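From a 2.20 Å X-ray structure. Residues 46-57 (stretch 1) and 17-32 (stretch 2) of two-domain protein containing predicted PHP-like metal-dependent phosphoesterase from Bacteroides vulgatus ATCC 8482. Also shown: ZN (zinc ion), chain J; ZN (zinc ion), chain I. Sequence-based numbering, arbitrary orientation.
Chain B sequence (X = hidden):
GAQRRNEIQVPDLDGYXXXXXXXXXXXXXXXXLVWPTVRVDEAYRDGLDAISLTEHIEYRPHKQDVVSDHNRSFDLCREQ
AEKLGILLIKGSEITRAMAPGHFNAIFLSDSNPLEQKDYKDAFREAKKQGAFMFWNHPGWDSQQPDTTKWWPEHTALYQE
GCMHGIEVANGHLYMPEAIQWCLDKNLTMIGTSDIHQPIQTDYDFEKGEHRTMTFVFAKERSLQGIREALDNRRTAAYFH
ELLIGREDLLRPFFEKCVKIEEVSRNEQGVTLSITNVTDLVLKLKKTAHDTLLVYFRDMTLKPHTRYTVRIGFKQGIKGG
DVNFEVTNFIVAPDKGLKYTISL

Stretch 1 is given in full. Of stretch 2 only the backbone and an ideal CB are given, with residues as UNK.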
ATOM      1  N   ASP B  46      16.707   0.769  -3.556  1.00 30.95           N
ATOM      2  CA  ASP B  46      16.158  -0.487  -4.073  1.00 30.53           C
ATOM      3  C   ASP B  46      17.017  -1.712  -3.753  1.00 30.72           C
ATOM      4  O   ASP B  46      16.734  -2.799  -4.261  1.00 37.82           O
ATOM      5  CB  ASP B  46      16.014  -0.486  -5.610  1.00 33.20           C
ATOM      6  CG  ASP B  46      14.991   0.532  -6.173  1.00 41.76           C
ATOM      7  OD1 ASP B  46      14.321   1.264  -5.411  1.00 41.46           O
ATOM      8  OD2 ASP B  46      14.877   0.570  -7.441  1.00 39.85           O
ATOM      9  N   GLY B  47      18.113  -1.551  -3.039  1.00 26.31           N
ATOM     10  CA  GLY B  47      18.962  -2.702  -2.668  1.00 27.23           C
ATOM     11  C   GLY B  47      19.861  -3.270  -3.763  1.00 29.63           C
ATOM     12  O   GLY B  47      20.270  -4.440  -3.752  1.00 29.98           O
ATOM     13  N   LEU B  48      20.141  -2.404  -4.721  1.00 30.19           N
ATOM     14  CA  LEU B  48      20.982  -2.739  -5.840  1.00 30.31           C
ATOM     15  C   LEU B  48      22.368  -2.602  -5.367  1.00 26.45           C
ATOM     16  O   LEU B  48      22.617  -1.909  -4.398  1.00 25.13           O
ATOM     17  CB  LEU B  48      20.775  -1.783  -7.015  1.00 31.52           C
ATOM     18  CG  LEU B  48      19.496  -1.735  -7.803  1.00 30.71           C
ATOM     19  CD1 LEU B  48      19.802  -0.969  -9.121  1.00 29.72           C
ATOM     20  CD2 LEU B  48      19.047  -3.122  -8.067  1.00 26.81           C
ATOM     21  N   ASP B  49      23.266  -3.254  -6.100  1.00 25.65           N
ATOM     22  CA  ASP B  49      24.703  -3.243  -5.815  1.00 27.91           C
ATOM     23  C   ASP B  49      25.524  -2.483  -6.857  1.00 28.65           C
ATOM     24  O   ASP B  49      26.613  -1.939  -6.592  1.00 27.58           O
ATOM     25  CB  ASP B  49      25.216  -4.678  -5.770  1.00 28.47           C
ATOM     26  CG  ASP B  49      24.618  -5.470  -4.627  1.00 36.18           C
ATOM     27  OD1 ASP B  49      24.750  -5.043  -3.465  1.00 22.70           O
ATOM     28  OD2 ASP B  49      24.053  -6.538  -4.885  1.00 27.68           O
ATOM     29  N   ALA B  50      24.983  -2.459  -8.057  1.00 28.14           N
ATOM     30  CA  ALA B  50      25.688  -1.896  -9.189  1.00 27.93           C
ATOM     31  C   ALA B  50      24.751  -1.402 -10.282  1.00 31.47           C
ATOM     32  O   ALA B  50      23.650  -1.946 -10.523  1.00 33.30           O
ATOM     33  CB  ALA B  50      26.699  -2.935  -9.745  1.00 19.13           C
ATOM     34  N   ILE B  51      25.236  -0.373 -10.952  1.00 31.91           N
ATOM     35  CA  ILE B  51      24.507   0.239 -12.041  1.00 30.73           C
ATOM     36  C   ILE B  51      25.423   0.760 -13.094  1.00 29.58           C
ATOM     37  O   ILE B  51      26.577   0.965 -12.874  1.00 27.88           O
ATOM     38  CB  ILE B  51      23.669   1.482 -11.553  1.00 32.38           C
ATOM     39  CG1 ILE B  51      24.588   2.598 -11.092  1.00 27.98           C
ATOM     40  CG2 ILE B  51      22.677   1.106 -10.445  1.00 22.76           C
ATOM     41  CD1 ILE B  51      23.850   3.887 -10.641  1.00 25.99           C
ATOM     42  N   SER B  52      24.859   0.967 -14.259  1.00 31.76           N
ATOM     43  CA  SER B  52      25.545   1.631 -15.333  1.00 32.02           C
ATOM     44  C   SER B  52      24.586   2.649 -15.950  1.00 32.05           C
ATOM     45  O   SER B  52      23.546   2.264 -16.496  1.00 30.47           O
ATOM     46  CB  SER B  52      25.993   0.609 -16.389  1.00 32.38           C
ATOM     47  OG  SER B  52      26.770   1.211 -17.420  1.00 34.36           O
ATOM     48  N   LEU B  53      24.929   3.925 -15.822  1.00 29.12           N
ATOM     49  CA  LEU B  53      24.173   5.017 -16.452  1.00 30.20           C
ATOM     50  C   LEU B  53      24.667   5.036 -17.902  1.00 30.42           C
ATOM     51  O   LEU B  53      25.793   5.469 -18.213  1.00 29.82           O
ATOM     52  CB  LEU B  53      24.398   6.327 -15.717  1.00 29.81           C
ATOM     53  CG  LEU B  53      23.550   7.563 -16.005  1.00 33.71           C
ATOM     54  CD1 LEU B  53      22.073   7.260 -16.052  1.00 28.07           C
ATOM     55  CD2 LEU B  53      23.849   8.640 -14.933  1.00 34.04           C
ATOM     56  N   THR B  54      23.826   4.477 -18.771  1.00 30.41           N
ATOM     57  CA  THR B  54      24.155   4.257 -20.159  1.00 26.59           C
ATOM     58  C   THR B  54      23.407   5.192 -21.073  1.00 26.94           C
ATOM     59  O   THR B  54      22.459   4.805 -21.727  1.00 30.43           O
ATOM     60  CB  THR B  54      23.843   2.811 -20.562  1.00 27.85           C
ATOM     61  OG1 THR B  54      22.425   2.608 -20.547  1.00 27.17           O
ATOM     62  CG2 THR B  54      24.538   1.836 -19.632  1.00 27.88           C
ATOM     63  N   GLU B  55      23.906   6.418 -21.154  1.00 29.91           N
ATOM     64  CA  GLU B  55      23.305   7.459 -21.993  1.00 28.51           C
ATOM     65  C   GLU B  55      23.424   7.095 -23.478  1.00 31.49           C
ATOM     66  O   GLU B  55      24.340   6.392 -23.931  1.00 28.69           O
ATOM     67  CB  GLU B  55      23.929   8.846 -21.777  1.00 29.64           C
ATOM     68  CG  GLU B  55      24.146   9.373 -20.326  1.00 30.90           C
ATOM     69  CD  GLU B  55      22.916   9.595 -19.472  1.00 36.45           C
ATOM     70  OE1 GLU B  55      21.770   9.354 -19.910  1.00 23.05           O
ATOM     71  OE2 GLU B  55      23.119  10.039 -18.311  1.00 25.46           O
ATOM     72  N   HIS B  56      22.442   7.566 -24.231  1.00 31.29           N
ATOM     73  CA  HIS B  56      22.478   7.426 -25.674  1.00 30.24           C
ATOM     74  C   HIS B  56      23.648   8.270 -26.131  1.00 30.78           C
ATOM     75  O   HIS B  56      23.853   9.397 -25.659  1.00 26.44           O
ATOM     76  CB  HIS B  56      21.219   7.983 -26.365  1.00 29.01           C
ATOM     77  CG  HIS B  56      19.968   7.227 -26.076  1.00 27.36           C
ATOM     78  ND1 HIS B  56      19.679   6.018 -26.674  1.00 28.25           N
ATOM     79  CD2 HIS B  56      18.915   7.520 -25.285  1.00 26.64           C
ATOM     80  CE1 HIS B  56      18.510   5.588 -26.242  1.00 29.76           C
ATOM     81  NE2 HIS B  56      18.027   6.478 -25.389  1.00 23.14           N
ATOM     82  N   ILE B  57      24.386   7.716 -27.074  1.00 30.42           N
ATOM     83  CA  ILE B  57      25.479   8.406 -27.698  1.00 30.87           C
ATOM     84  C   ILE B  57      24.860   9.352 -28.720  1.00 31.92           C
ATOM     85  O   ILE B  57      25.114  10.561 -28.698  1.00 32.15           O
ATOM     86  CB  ILE B  57      26.487   7.428 -28.420  1.00 30.54           C
ATOM     87  CG1 ILE B  57      27.270   6.602 -27.373  1.00 29.34           C
ATOM     88  CG2 ILE B  57      27.409   8.209 -29.380  1.00 25.40           C
ATOM     89  CD1 ILE B  57      28.279   7.412 -26.531  1.00 28.67           C
ATOM     90  N   UNK B  17      28.704 -14.625  -4.621  1.00 31.08           N
ATOM     91  CA  UNK B  17      27.867 -13.655  -3.961  1.00 30.60           C
ATOM     92  C   UNK B  17      26.893 -13.055  -4.961  1.00 32.22           C
ATOM     93  O   UNK B  17      27.284 -12.568  -6.023  1.00 34.87           O
ATOM     94  CB  UNK B  17      28.715 -12.565  -3.303  1.00 30.60           C
ATOM     95  N   UNK B  18      25.605 -13.108  -4.627  1.00 32.74           N
ATOM     96  CA  UNK B  18      24.554 -12.585  -5.524  1.00 30.19           C
ATOM     97  C   UNK B  18      24.459 -11.063  -5.471  1.00 31.68           C
ATOM     98  O   UNK B  18      24.105 -10.416  -4.449  1.00 28.17           O
ATOM     99  CB  UNK B  18      23.198 -13.192  -5.159  1.00 30.19           C
ATOM    100  N   UNK B  19      24.775 -10.490  -6.612  1.00 30.96           N
ATOM    101  CA  UNK B  19      24.701  -9.039  -6.776  1.00 28.71           C
ATOM    102  C   UNK B  19      23.530  -8.650  -7.675  1.00 28.70           C
ATOM    103  O   UNK B  19      23.174  -9.342  -8.695  1.00 30.03           O
ATOM    104  CB  UNK B  19      26.011  -8.500  -7.355  1.00 28.71           C
ATOM    105  N   UNK B  20      22.898  -7.558  -7.289  1.00 27.52           N
ATOM    106  CA  UNK B  20      21.700  -7.061  -8.012  1.00 28.73           C
ATOM    107  C   UNK B  20      22.074  -5.839  -8.825  1.00 30.20           C
ATOM    108  O   UNK B  20      22.468  -4.793  -8.286  1.00 31.25           O
ATOM    109  CB  UNK B  20      20.564  -6.722  -7.044  1.00 28.73           C
ATOM    110  N   UNK B  21      22.011  -6.004 -10.145  1.00 28.16           N
ATOM    111  CA  UNK B  21      22.503  -4.965 -11.043  1.00 30.06           C
ATOM    112  C   UNK B  21      21.530  -4.510 -12.122  1.00 31.12           C
ATOM    113  O   UNK B  21      20.684  -5.295 -12.574  1.00 37.38           O
ATOM    114  CB  UNK B  21      23.782  -5.462 -11.720  1.00 30.06           C
ATOM    115  N   UNK B  22      21.655  -3.221 -12.477  1.00 30.35           N
ATOM    116  CA  UNK B  22      20.869  -2.553 -13.550  1.00 29.89           C
ATOM    117  C   UNK B  22      21.857  -1.908 -14.519  1.00 30.48           C
ATOM    118  O   UNK B  22      22.474  -0.873 -14.237  1.00 33.34           O
ATOM    119  CB  UNK B  22      19.906  -1.508 -12.982  1.00 29.89           C
ATOM    120  N   UNK B  23      22.011  -2.542 -15.670  1.00 30.42           N
ATOM    121  CA  UNK B  23      23.067  -2.151 -16.612  1.00 29.93           C
ATOM    122  C   UNK B  23      22.613  -1.229 -17.730  1.00 30.11           C
ATOM    123  O   UNK B  23      23.264  -1.119 -18.761  1.00 33.81           O
ATOM    124  CB  UNK B  23      23.681  -3.406 -17.234  1.00 29.93           C
ATOM    125  N   UNK B  24      21.466  -0.604 -17.528  1.00 29.69           N
ATOM    126  CA  UNK B  24      20.849   0.203 -18.586  1.00 29.50           C
ATOM    127  C   UNK B  24      19.843   1.189 -18.034  1.00 29.55           C
ATOM    128  O   UNK B  24      18.782   0.846 -17.541  1.00 30.97           O
ATOM    129  CB  UNK B  24      20.167  -0.701 -19.616  1.00 29.50           C
ATOM    130  N   UNK B  25      20.224   2.443 -18.108  1.00 31.80           N
ATOM    131  CA  UNK B  25      19.377   3.505 -17.628  1.00 32.07           C
ATOM    132  C   UNK B  25      19.841   4.837 -18.174  1.00 33.61           C
ATOM    133  O   UNK B  25      20.952   4.943 -18.704  1.00 33.60           O
ATOM    134  CB  UNK B  25      19.355   3.528 -16.098  1.00 32.07           C
ATOM    135  N   UNK B  26      18.996   5.836 -17.937  1.00 31.62           N
ATOM    136  CA  UNK B  26      19.159   7.190 -18.473  1.00 29.67           C
ATOM    137  C   UNK B  26      18.885   8.344 -17.558  1.00 28.09           C
ATOM    138  O   UNK B  26      18.137   8.231 -16.618  1.00 28.37           O
ATOM    139  CB  UNK B  26      18.247   7.349 -19.691  1.00 29.67           C
ATOM    140  N   UNK B  27      19.580   9.444 -17.855  1.00 29.55           N
ATOM    141  CA  UNK B  27      19.443  10.709 -17.118  1.00 28.75           C
ATOM    142  C   UNK B  27      19.163  11.819 -18.127  1.00 28.44           C
ATOM    143  O   UNK B  27      19.038  11.574 -19.303  1.00 22.75           O
ATOM    144  CB  UNK B  27      20.697  11.018 -16.298  1.00 28.75           C
ATOM    145  N   UNK B  28      19.035  13.033 -17.633  1.00 22.16           N
ATOM    146  CA  UNK B  28      18.757  14.177 -18.479  1.00 22.48           C
ATOM    147  C   UNK B  28      19.910  14.498 -19.473  1.00 27.57           C
ATOM    148  O   UNK B  28      19.808  15.424 -20.292  1.00 26.81           O
ATOM    149  CB  UNK B  28      18.478  15.393 -17.594  1.00 22.48           C
ATOM    150  N   UNK B  29      20.997  13.726 -19.359  1.00 26.77           N
ATOM    151  CA  UNK B  29      22.215  13.910 -20.162  1.00 27.09           C
ATOM    152  C   UNK B  29      22.040  13.158 -21.476  1.00 29.02           C
ATOM    153  O   UNK B  29      22.843  13.255 -22.385  1.00 26.47           O
ATOM    154  CB  UNK B  29      23.457  13.421 -19.415  1.00 27.09           C
ATOM    155  N   UNK B  30      20.929  12.423 -21.541  1.00 31.87           N
ATOM    156  CA  UNK B  30      20.386  11.897 -22.819  1.00 32.99           C
ATOM    157  C   UNK B  30      18.895  12.204 -22.766  1.00 32.18           C
ATOM    158  O   UNK B  30      18.532  13.361 -22.630  1.00 33.11           O
ATOM    159  CB  UNK B  30      20.654  10.402 -23.007  1.00 32.99           C
ATOM    160  N   UNK B  31      18.073  11.158 -22.796  1.00 31.12           N
ATOM    161  CA  UNK B  31      16.587  11.283 -22.856  1.00 31.73           C
ATOM    162  C   UNK B  31      15.904  10.901 -21.548  1.00 31.77           C
ATOM    163  O   UNK B  31      14.710  10.837 -21.440  1.00 32.89           O
ATOM    164  CB  UNK B  31      16.030  10.404 -23.978  1.00 31.73           C
ATOM    165  N   UNK B  32      16.708  10.642 -20.550  1.00 33.39           N
ATOM    166  CA  UNK B  32      16.212  10.412 -19.198  1.00 32.45           C
ATOM    167  C   UNK B  32      15.619  11.686 -18.607  1.00 29.45           C
ATOM    168  O   UNK B  32      15.841  12.779 -19.109  1.00 28.30           O
ATOM    169  CB  UNK B  32      17.335   9.888 -18.301  1.00 32.45           C
TER
HETATM  170 ZN    ZN J   6      16.177   6.537 -24.313  1.00 32.50          ZN
HETATM  171 ZN    ZN I   5      18.020   2.879 -23.385  1.00 34.62          ZN

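Positions 17 and 18 precede the pairing, and no atom of stretch 1 lies within 5.5 Å of either ideal CB, so many side chains would fit; they are Thr-17 and Thr-18. Position 19 points sideways, its ideal CB 3.7 Å from Asp-49 OD2. A polar or a modest apolar group could follow, and Leu-19 packs CD2 3.7 Å from Asp-49 OD2.

At position 20 the backbone is held at both ends by one residue: N donates to Asp-49 OD2 (2.9 Å) and O accepts from Asp-49 N (2.8 Å). With the ideal CB near this carboxylate and 4.0 Å from Gly-47 O, a long donor would suit. Lys-20 runs its CD to 3.5 Å from Gly-47 O. Its NZ stays 4.4 Å from Asp-49 OD2, beyond a salt bridge, and one water joins NZ to Asp-49 OD2 while another joins NZ to Gly-47 O.

Positions 21 and 22 form parallel bridges with Ala-50 and Ile-51. The first shares a face with the small Ala-50, leaving room for several apolar groups; Cys-21 places SG 3.8 Å from Ala-50 CB. The second lies on the face of Ile-51. The ideal CB of position 22 is 3.9 Å from Leu-48 CD1, which by itself suggests an apolar residue. It is Asp-22, whose carboxylate is hydrogen-bonded elsewhere in the structure.

Position 23 points away, tolerating bulk, and is Phe-23. Positions 24 and 26 flank a zinc ion (chain I), making metal ligands likely: His-24 and His-26 each bind it through NE2 at 2.2 Å. Between them, position 25 points sideways near Leu-53 CD1, where a flexible apolar chain would fit. Selenomethionine Met-25 sets CG 3.7 Å from Leu-53 CD1 and CE 3.9 Å from Ile-51 CB.

Glu-55 dominates the next segment. Position 27 has its ideal CB just 3.3 Å from Glu-55 OE2, calling for a small donor; Ser-27 OG gives a very short 2.4 Å hydrogen bond to Glu-55 OE2. Position 28 points away, with no atom of stretch 1 within 5.5 Å of its ideal CB, so many side chains would do; it is Val-28. Position 29 points sideways, its ideal CB 3.6 Å from Glu-55 OE2, so a side chain that turns aside from the carboxylate, polar or apolar, would suit; Phe-29 leads its ring away from stretch 1. Position 30, closing a type I turn begun at Ser-27, points toward stretch 1 with its ideal CB 3.5 Å from Glu-55 OE1. Again a small donor fits, and Ser-30 OG donates to Glu-55 OE1 (2.6 Å).

Position 31 lies beside His-56 and the second zinc (chain J), favouring an acidic or histidine ligand. Asp-31 binds that zinc through OD2 (1.8 Å) and OD1 (2.5 Å), alongside His-56 NE2 (2.1 Å). At position 32 a CB would clash with His-26 C, 2.3 Å away, so glycine fits: Gly-32.

Stretch 2, residues 17-32: TTLKCDFHMHSVFSDG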
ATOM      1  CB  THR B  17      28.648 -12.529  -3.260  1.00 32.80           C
ATOM      2  OG1 THR B  17      27.696 -11.680  -2.626  1.00 27.92           O
ATOM      3  CG2 THR B  17      29.484 -11.689  -4.230  1.00 33.23           C
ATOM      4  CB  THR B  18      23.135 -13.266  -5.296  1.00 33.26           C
ATOM      5  OG1 THR B  18      23.202 -14.681  -5.569  1.00 29.37           O
ATOM      6  CG2 THR B  18      22.058 -12.628  -6.205  1.00 26.02           C
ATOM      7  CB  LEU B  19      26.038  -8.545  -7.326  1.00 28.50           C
ATOM      8  CG  LEU B  19      27.301  -8.931  -6.548  1.00 27.04           C
ATOM      9  CD1 LEU B  19      28.567  -8.533  -7.350  1.00 19.11           C
ATOM     10  CD2 LEU B  19      27.290  -8.310  -5.083  1.00 18.43           C
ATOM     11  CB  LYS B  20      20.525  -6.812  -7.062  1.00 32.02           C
ATOM     12  CG  LYS B  20      20.195  -8.000  -6.116  1.00 28.85           C
ATOM     13  CD  LYS B  20      20.836  -7.794  -4.757  1.00 32.53           C
ATOM     14  CE  LYS B  20      20.609  -8.971  -3.823  1.00 34.24           C
ATOM     15  NZ  LYS B  20      21.080  -8.723  -2.420  1.00 25.24           N
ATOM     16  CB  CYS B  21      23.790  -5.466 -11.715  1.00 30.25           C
ATOM     17  SG  CYS B  21      24.986  -6.215 -10.578  1.00 36.58           S
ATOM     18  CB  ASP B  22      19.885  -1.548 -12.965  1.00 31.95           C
ATOM     19  CG  ASP B  22      18.859  -1.060 -13.963  1.00 34.14           C
ATOM     20  OD1 ASP B  22      18.865  -1.576 -15.098  1.00 26.22           O
ATOM     21  OD2 ASP B  22      18.038  -0.170 -13.584  1.00 25.87           O
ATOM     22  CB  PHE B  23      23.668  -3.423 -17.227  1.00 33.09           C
ATOM     23  CG  PHE B  23      24.341  -4.345 -16.227  1.00 28.34           C
ATOM     24  CD1 PHE B  23      25.400  -3.893 -15.460  1.00 29.54           C
ATOM     25  CD2 PHE B  23      23.958  -5.658 -16.115  1.00 34.50           C
ATOM     26  CE1 PHE B  23      26.039  -4.719 -14.597  1.00 29.30           C
ATOM     27  CE2 PHE B  23      24.595  -6.503 -15.236  1.00 29.90           C
ATOM     28  CZ  PHE B  23      25.626  -6.030 -14.475  1.00 37.66           C
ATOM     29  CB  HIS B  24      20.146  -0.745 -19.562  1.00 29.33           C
ATOM     30  CG  HIS B  24      19.672  -0.112 -20.824  1.00 26.22           C
ATOM     31  ND1 HIS B  24      19.382  -0.861 -21.944  1.00 38.95           N
ATOM     32  CD2 HIS B  24      19.507   1.180 -21.181  1.00 31.61           C
ATOM     33  CE1 HIS B  24      19.014  -0.062 -22.926  1.00 32.27           C
ATOM     34  NE2 HIS B  24      19.076   1.183 -22.492  1.00 28.27           N
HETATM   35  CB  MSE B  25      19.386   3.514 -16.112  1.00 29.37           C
HETATM   36  CG  MSE B  25      20.693   3.895 -15.509  1.00 35.38           C
HETATM   37 SE   MSE B  25      20.728   3.602 -13.572  0.75 35.91          SE
HETATM   38  CE  MSE B  25      20.408   1.726 -13.620  1.00 30.62           C
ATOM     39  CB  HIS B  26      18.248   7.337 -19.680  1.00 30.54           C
ATOM     40  CG  HIS B  26      18.509   6.311 -20.730  1.00 20.29           C
ATOM     41  ND1 HIS B  26      19.393   6.508 -21.769  1.00 24.56           N
ATOM     42  CD2 HIS B  26      18.023   5.060 -20.876  1.00 29.84           C
ATOM     43  CE1 HIS B  26      19.407   5.429 -22.533  1.00 20.46           C
ATOM     44  NE2 HIS B  26      18.568   4.541 -22.016  1.00 14.55           N
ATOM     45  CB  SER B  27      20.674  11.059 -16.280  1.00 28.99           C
ATOM     46  OG  SER B  27      21.778  11.585 -17.039  1.00 25.01           O
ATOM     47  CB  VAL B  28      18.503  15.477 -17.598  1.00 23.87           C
ATOM     48  CG1 VAL B  28      17.156  15.403 -16.886  1.00 18.55           C
ATOM     49  CG2 VAL B  28      19.639  15.712 -16.648  1.00 24.02           C
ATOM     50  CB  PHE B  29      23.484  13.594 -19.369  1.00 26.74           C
ATOM     51  CG  PHE B  29      23.911  14.729 -18.440  1.00 24.70           C
ATOM     52  CD1 PHE B  29      23.357  14.881 -17.190  1.00 26.12           C
ATOM     53  CD2 PHE B  29      24.884  15.613 -18.812  1.00 16.61           C
ATOM     54  CE1 PHE B  29      23.716  15.930 -16.370  1.00 23.09           C
ATOM     55  CE2 PHE B  29      25.250  16.680 -18.009  1.00 23.97           C
ATOM     56  CZ  PHE B  29      24.670  16.818 -16.761  1.00 33.16           C
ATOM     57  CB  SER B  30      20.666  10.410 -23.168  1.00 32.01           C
ATOM     58  OG  SER B  30      20.428   9.528 -22.100  1.00 35.25           O
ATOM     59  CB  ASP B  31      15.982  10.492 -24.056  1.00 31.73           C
ATOM     60  CG  ASP B  31      16.197   8.988 -23.966  1.00 30.74           C
ATOM     61  OD1 ASP B  31      17.048   8.592 -23.165  1.00 22.97           O
ATOM     62  OD2 ASP B  31      15.544   8.178 -24.711  1.00 23.87           O
TER
HETATM   63  O   HOH W   1      23.786  -8.161  -2.933  1.00 26.85           O
HETATM   64  O   HOH W   2      20.142  -6.048  -1.764  1.00 23.38           O
HETATM   65  O   HOH W   3      17.438   1.489 -24.869  1.00 32.72           O
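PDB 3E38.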